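Local coordinates for protein geranyltranstransferase (Campylobacter jejuni, PDB 3NPK) that probably makes farnesyl diphosphate by condensing geranyl diphosphate with isopentenyl diphosphate in isoprenoid biosynthesis, with the release of pyrophosphate, at residues Q45-V50 and L63-A68; P56-Q61 and A124-E129. All blocks are in the same frame, centred on the assembly; numbering follows the deposited sequence. Where two conformers were deposited one is given.

Contact 1. Residues Q45-V50 and L63-A68; sequences QLLLSV and LDVALA
Two antiparallel helices pack here through leucine, valine and alanine side chains, with their local axes 9.2 Å apart and their directions 157° from each other. The tightest touch is Leu-47 on Val-65: Leu-47 CD1 comes to 3.6 Å from Val-65 CG1, the two side chains crossing at about a right angle. Leu-47 CG (chi1 179°) and Val-65 CG1 are each anti to their own backbone N, and a chi2 of 149° in Leu-47, away from the staggered value, completes the placing of CD1. The closest pair of CA atoms, Leu-47 CA and Ala-66 CA, is 6.4 Å apart, consistent with the small methyl that Ala-66 presents.

Leu-48 also packs on Ala-66. Its CG sits 4.0 Å from Ala-66 CB, and the fork of the leucine straddles the methyl. The same fork meets Leu-63, which starts away from residues 45-50 but whose branch turns back, so that Leu-63 CD2 lies 3.9 Å from Leu-48 CD1 and almost equally near Leu-48 CD2. Packing is looser here than at the valine, methyl against methyl at ordinary van der Waals distance. No solvent side exists to speak of: all five touching residues are buried, and the partly exposed Asp-64 faces off the interface, its OD1 hydrogen-bonded to His-12 NE2. On the back of helix 42-54, Ser-49 OG donates to Gln-45 O at 2.7 Å, so this carbonyl serves both the hydroxyl and the helical Ser-49 N.

Within this largely helical prenyl synthase fold, Phe-9 of helix 5-14 covers Leu-48 and Ala-66 on one flank, Met-185 of helix 164-189 covers Leu-47 and Val-65, and helix 269-282 lies against Gln-45, Leu-46 and Ser-49.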
# COMPACT_ATOMS: atom_id res chain seq x y z
N GLN A 45 -17.29 8.42 -6.64
CA GLN A 45 -18.26 9.37 -7.21
C GLN A 45 -17.97 10.83 -6.86
O GLN A 45 -18.20 11.73 -7.68
CB GLN A 45 -19.69 8.98 -6.85
CG GLN A 45 -20.12 7.64 -7.47
CD GLN A 45 -19.90 7.62 -8.97
OE1 GLN A 45 -20.07 8.63 -9.64
NE2 GLN A 45 -19.49 6.47 -9.51
N LEU A 46 -17.45 11.07 -5.66
CA LEU A 46 -17.01 12.43 -5.31
C LEU A 46 -15.91 12.89 -6.27
O LEU A 46 -15.97 14.00 -6.80
CB LEU A 46 -16.49 12.49 -3.88
CG LEU A 46 -17.54 12.39 -2.77
CD1 LEU A 46 -16.80 12.27 -1.46
CD2 LEU A 46 -18.47 13.59 -2.79
N LEU A 47 -14.93 12.03 -6.51
CA LEU A 47 -13.82 12.39 -7.39
C LEU A 47 -14.33 12.64 -8.80
O LEU A 47 -13.99 13.65 -9.44
CB LEU A 47 -12.76 11.28 -7.39
CG LEU A 47 -11.55 11.54 -8.30
CD1 LEU A 47 -10.29 10.90 -7.74
CD2 LEU A 47 -11.77 11.06 -9.75
N LEU A 48 -15.15 11.72 -9.31
CA LEU A 48 -15.60 11.83 -10.70
C LEU A 48 -16.52 13.03 -10.89
O LEU A 48 -16.56 13.62 -11.97
CB LEU A 48 -16.30 10.54 -11.13
CG LEU A 48 -15.39 9.31 -11.18
CD1 LEU A 48 -16.23 8.03 -11.32
CD2 LEU A 48 -14.37 9.44 -12.32
N SER A 49 -17.26 13.40 -9.84
CA SER A 49 -18.16 14.56 -9.92
C SER A 49 -17.33 15.83 -10.09
O SER A 49 -17.65 16.70 -10.92
CB SER A 49 -19.03 14.68 -8.67
OG SER A 49 -19.95 13.60 -8.54
N VAL A 50 -16.26 15.95 -9.30
CA VAL A 50 -15.37 17.10 -9.46
C VAL A 50 -14.84 17.18 -10.90
O VAL A 50 -14.93 18.22 -11.55
CB VAL A 50 -14.19 17.08 -8.46
CG1 VAL A 50 -13.20 18.22 -8.76
CG2 VAL A 50 -14.72 17.18 -7.01
N LEU A 63 -11.18 7.68 -14.36
CA LEU A 63 -11.76 6.47 -13.82
C LEU A 63 -10.73 5.61 -13.10
O LEU A 63 -11.06 4.98 -12.09
CB LEU A 63 -12.44 5.65 -14.94
CG LEU A 63 -13.73 6.26 -15.47
CD1 LEU A 63 -14.10 5.63 -16.81
CD2 LEU A 63 -14.89 6.18 -14.49
N ASP A 64 -9.49 5.60 -13.59
CA ASP A 64 -8.42 4.82 -12.94
C ASP A 64 -8.10 5.40 -11.56
O ASP A 64 -7.71 4.68 -10.66
CB ASP A 64 -7.13 4.81 -13.76
CG ASP A 64 -7.19 3.88 -14.96
OD1 ASP A 64 -8.06 2.97 -14.99
OD2 ASP A 64 -6.34 4.05 -15.86
N VAL A 65 -8.25 6.72 -11.41
CA VAL A 65 -7.94 7.34 -10.12
C VAL A 65 -9.06 7.01 -9.14
O VAL A 65 -8.80 6.69 -7.97
CB VAL A 65 -7.74 8.88 -10.27
CG1 VAL A 65 -7.26 9.49 -8.96
CG2 VAL A 65 -6.75 9.18 -11.39
N ALA A 66 -10.30 7.06 -9.61
CA ALA A 66 -11.43 6.61 -8.81
C ALA A 66 -11.25 5.14 -8.40
O ALA A 66 -11.58 4.75 -7.26
CB ALA A 66 -12.74 6.78 -9.58
N LEU A 67 -10.75 4.33 -9.33
CA LEU A 67 -10.51 2.92 -9.05
C LEU A 67 -9.50 2.74 -7.91
O LEU A 67 -9.72 1.93 -6.99
CB LEU A 67 -10.01 2.21 -10.30
CG LEU A 67 -10.01 0.68 -10.23
CD1 LEU A 67 -11.43 0.19 -10.00
CD2 LEU A 67 -9.45 0.12 -11.53
N ALA A 68 -8.42 3.50 -7.95
CA ALA A 68 -7.41 3.45 -6.88
C ALA A 68 -8.04 3.76 -5.51
O ALA A 68 -7.73 3.08 -4.52
CB ALA A 68 -6.29 4.43 -7.18

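Contact 2. Residues P56-Q61 and A124-E129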
# COMPACT_ATOMS: atom_id res chain seq x y z
N PRO A 56 -14.52 17.88 -18.03
CA PRO A 56 -15.17 16.63 -18.43
C PRO A 56 -14.36 15.87 -19.48
O PRO A 56 -14.56 14.67 -19.64
CB PRO A 56 -16.51 17.10 -19.01
CG PRO A 56 -16.30 18.59 -19.28
CD PRO A 56 -15.44 19.02 -18.16
N GLU A 57 -13.45 16.57 -20.16
CA GLU A 57 -12.60 15.91 -21.16
C GLU A 57 -11.59 14.94 -20.53
O GLU A 57 -10.92 14.18 -21.24
CB GLU A 57 -11.86 16.95 -22.03
CG GLU A 57 -10.83 17.77 -21.26
CD GLU A 57 -11.37 19.09 -20.70
OE1 GLU A 57 -12.57 19.19 -20.38
OE2 GLU A 57 -10.56 20.03 -20.59
N LEU A 58 -11.47 14.97 -19.21
CA LEU A 58 -10.59 14.05 -18.49
C LEU A 58 -11.36 12.98 -17.71
O LEU A 58 -10.77 12.22 -16.96
CB LEU A 58 -9.68 14.82 -17.52
CG LEU A 58 -8.59 15.67 -18.17
CD1 LEU A 58 -7.88 16.50 -17.09
CD2 LEU A 58 -7.60 14.80 -18.93
N LEU A 59 -12.68 12.91 -17.90
CA LEU A 59 -13.48 12.00 -17.07
C LEU A 59 -13.06 10.54 -17.23
O LEU A 59 -12.87 9.80 -16.25
CB LEU A 59 -14.97 12.16 -17.39
CG LEU A 59 -15.86 11.28 -16.51
CD1 LEU A 59 -15.78 11.77 -15.07
CD2 LEU A 59 -17.28 11.29 -17.05
N ASN A 60 -12.88 10.09 -18.47
CA ASN A 60 -12.50 8.69 -18.65
C ASN A 60 -11.14 8.36 -18.04
O ASN A 60 -10.96 7.31 -17.42
CB ASN A 60 -12.56 8.34 -20.13
CG ASN A 60 -13.98 8.32 -20.63
OD1 ASN A 60 -14.75 7.42 -20.30
ND2 ASN A 60 -14.35 9.34 -21.41
N GLN A 61 -10.19 9.27 -18.22
CA GLN A 61 -8.85 9.08 -17.68
C GLN A 61 -8.90 9.05 -16.15
O GLN A 61 -8.09 8.37 -15.51
CB GLN A 61 -7.95 10.22 -18.16
CG GLN A 61 -7.73 10.18 -19.68
CD GLN A 61 -8.74 10.98 -20.49
OE1 GLN A 61 -9.85 11.26 -20.05
NE2 GLN A 61 -8.35 11.33 -21.71
N ALA A 124 -2.27 5.57 -14.79
CA ALA A 124 -3.34 6.38 -15.34
C ALA A 124 -2.84 7.20 -16.53
O ALA A 124 -1.66 7.58 -16.61
CB ALA A 124 -3.92 7.30 -14.29
N HIS A 125 -3.74 7.49 -17.46
CA HIS A 125 -3.39 8.29 -18.63
C HIS A 125 -3.50 9.78 -18.31
O HIS A 125 -4.42 10.47 -18.80
CB HIS A 125 -4.24 7.92 -19.83
CG HIS A 125 -3.72 8.47 -21.12
ND1 HIS A 125 -3.23 7.68 -22.14
CD2 HIS A 125 -3.59 9.75 -21.54
CE1 HIS A 125 -2.84 8.45 -23.14
NE2 HIS A 125 -3.04 9.71 -22.80
N LEU A 126 -2.59 10.25 -17.46
CA LEU A 126 -2.51 11.64 -17.01
C LEU A 126 -1.03 11.99 -16.94
O LEU A 126 -0.18 11.11 -16.83
CB LEU A 126 -3.11 11.78 -15.60
CG LEU A 126 -4.60 11.47 -15.47
CD1 LEU A 126 -4.98 11.30 -13.98
CD2 LEU A 126 -5.43 12.60 -16.11
N LYS A 127 -0.71 13.28 -17.01
CA LYS A 127 0.68 13.71 -16.91
C LYS A 127 1.33 13.20 -15.64
O LYS A 127 0.68 13.13 -14.58
CB LYS A 127 0.77 15.24 -16.93
CG LYS A 127 0.36 15.86 -18.25
CD LYS A 127 0.61 17.34 -18.22
CE LYS A 127 -0.39 18.03 -17.32
NZ LYS A 127 -0.42 19.50 -17.61
N ASP A 128 2.62 12.87 -15.74
CA ASP A 128 3.38 12.39 -14.58
C ASP A 128 3.32 13.36 -13.40
O ASP A 128 3.23 12.94 -12.25
CB ASP A 128 4.84 12.08 -14.93
CG ASP A 128 4.99 10.81 -15.75
OD1 ASP A 128 4.02 10.01 -15.79
OD2 ASP A 128 6.07 10.59 -16.36
N GLU A 129 3.37 14.67 -13.68
CA GLU A 129 3.30 15.66 -12.61
C GLU A 129 1.99 15.53 -11.82
O GLU A 129 1.97 15.64 -10.59
CB GLU A 129 3.45 17.08 -13.19
CG GLU A 129 3.40 18.20 -12.15
CD GLU A 129 3.51 19.61 -12.74
OE1 GLU A 129 3.83 20.54 -11.97
OE2 GLU A 129 3.28 19.80 -13.96
O HOH W 1 -6.37 6.63 -16.96
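Gln-61 lays the aliphatic base of its side chain over the backbone turn at His-125, its CG 3.4 Å from His-125 O. With CG anti to its own carbonyl carbon (chi1 -66°) and the chain bent at chi2 (90°), the glutamine runs alongside His-125, both side chains pointing the same way, and Gln-61 CG is 4.2 Å from His-125 CB. The amide and imidazole planes are inclined by 59°.

Leu-126 supplies the apolar half. It does not start toward residues 56-61, yet its CD2 reaches across to lie 4.0 Å from Gln-61 CB and 4.2 Å from Leu-58 CD2, the two leucines crossing obliquely. A water joins the main chains: it donates to Gln-61 O (2.8 Å) and accepts from His-125 N (2.8 Å), bridging the start of helix 59-80 to the connection between helices 103-122 and 128-142.

His-125 is the centre of an inverse gamma turn, closed by a weak bond from Leu-126 N to Ala-124 O; that carbonyl also accepts from Lys-131 NZ. Lys-127 then occupies the N-cap position of helix 128-142 and sends its NZ to a salt bridge with Glu-191, while Asp-128 and Glu-129 pack on the second subunit, against its Ile-132 and Asp-128 respectively.

Chemically, the join is a modest one at the surface: methyl and methylene contacts with one water between polar backbone groups, consistent with a join of apolar packing and a water bridge rather than direct polar bonds between the two segments.

How the contacts relate
Helix 59-80 is common to both contacts: contact 2 uses residues leading into and opening it, contact 1 residues 63-68 further along. Their centres are 11 Å apart on the same side of the chain's centre, contact 1 buried, contact 2 nearer the surface. Along the chain the segments come in the order 45-50, 56-61, 63-68, 124-129, so the contacts interleave. They also meet physically: Leu-59 CD1 packs on Leu-48 O, and Val-65 CG2 lies 3.8 Å from Leu-126 CD1. Helix 59-80 thus joins the buried pairing with helix 42-54 to the surface linker near the subunit interface, and the side chain of Ala-66 is about 13 Å from the bound pyrophosphate.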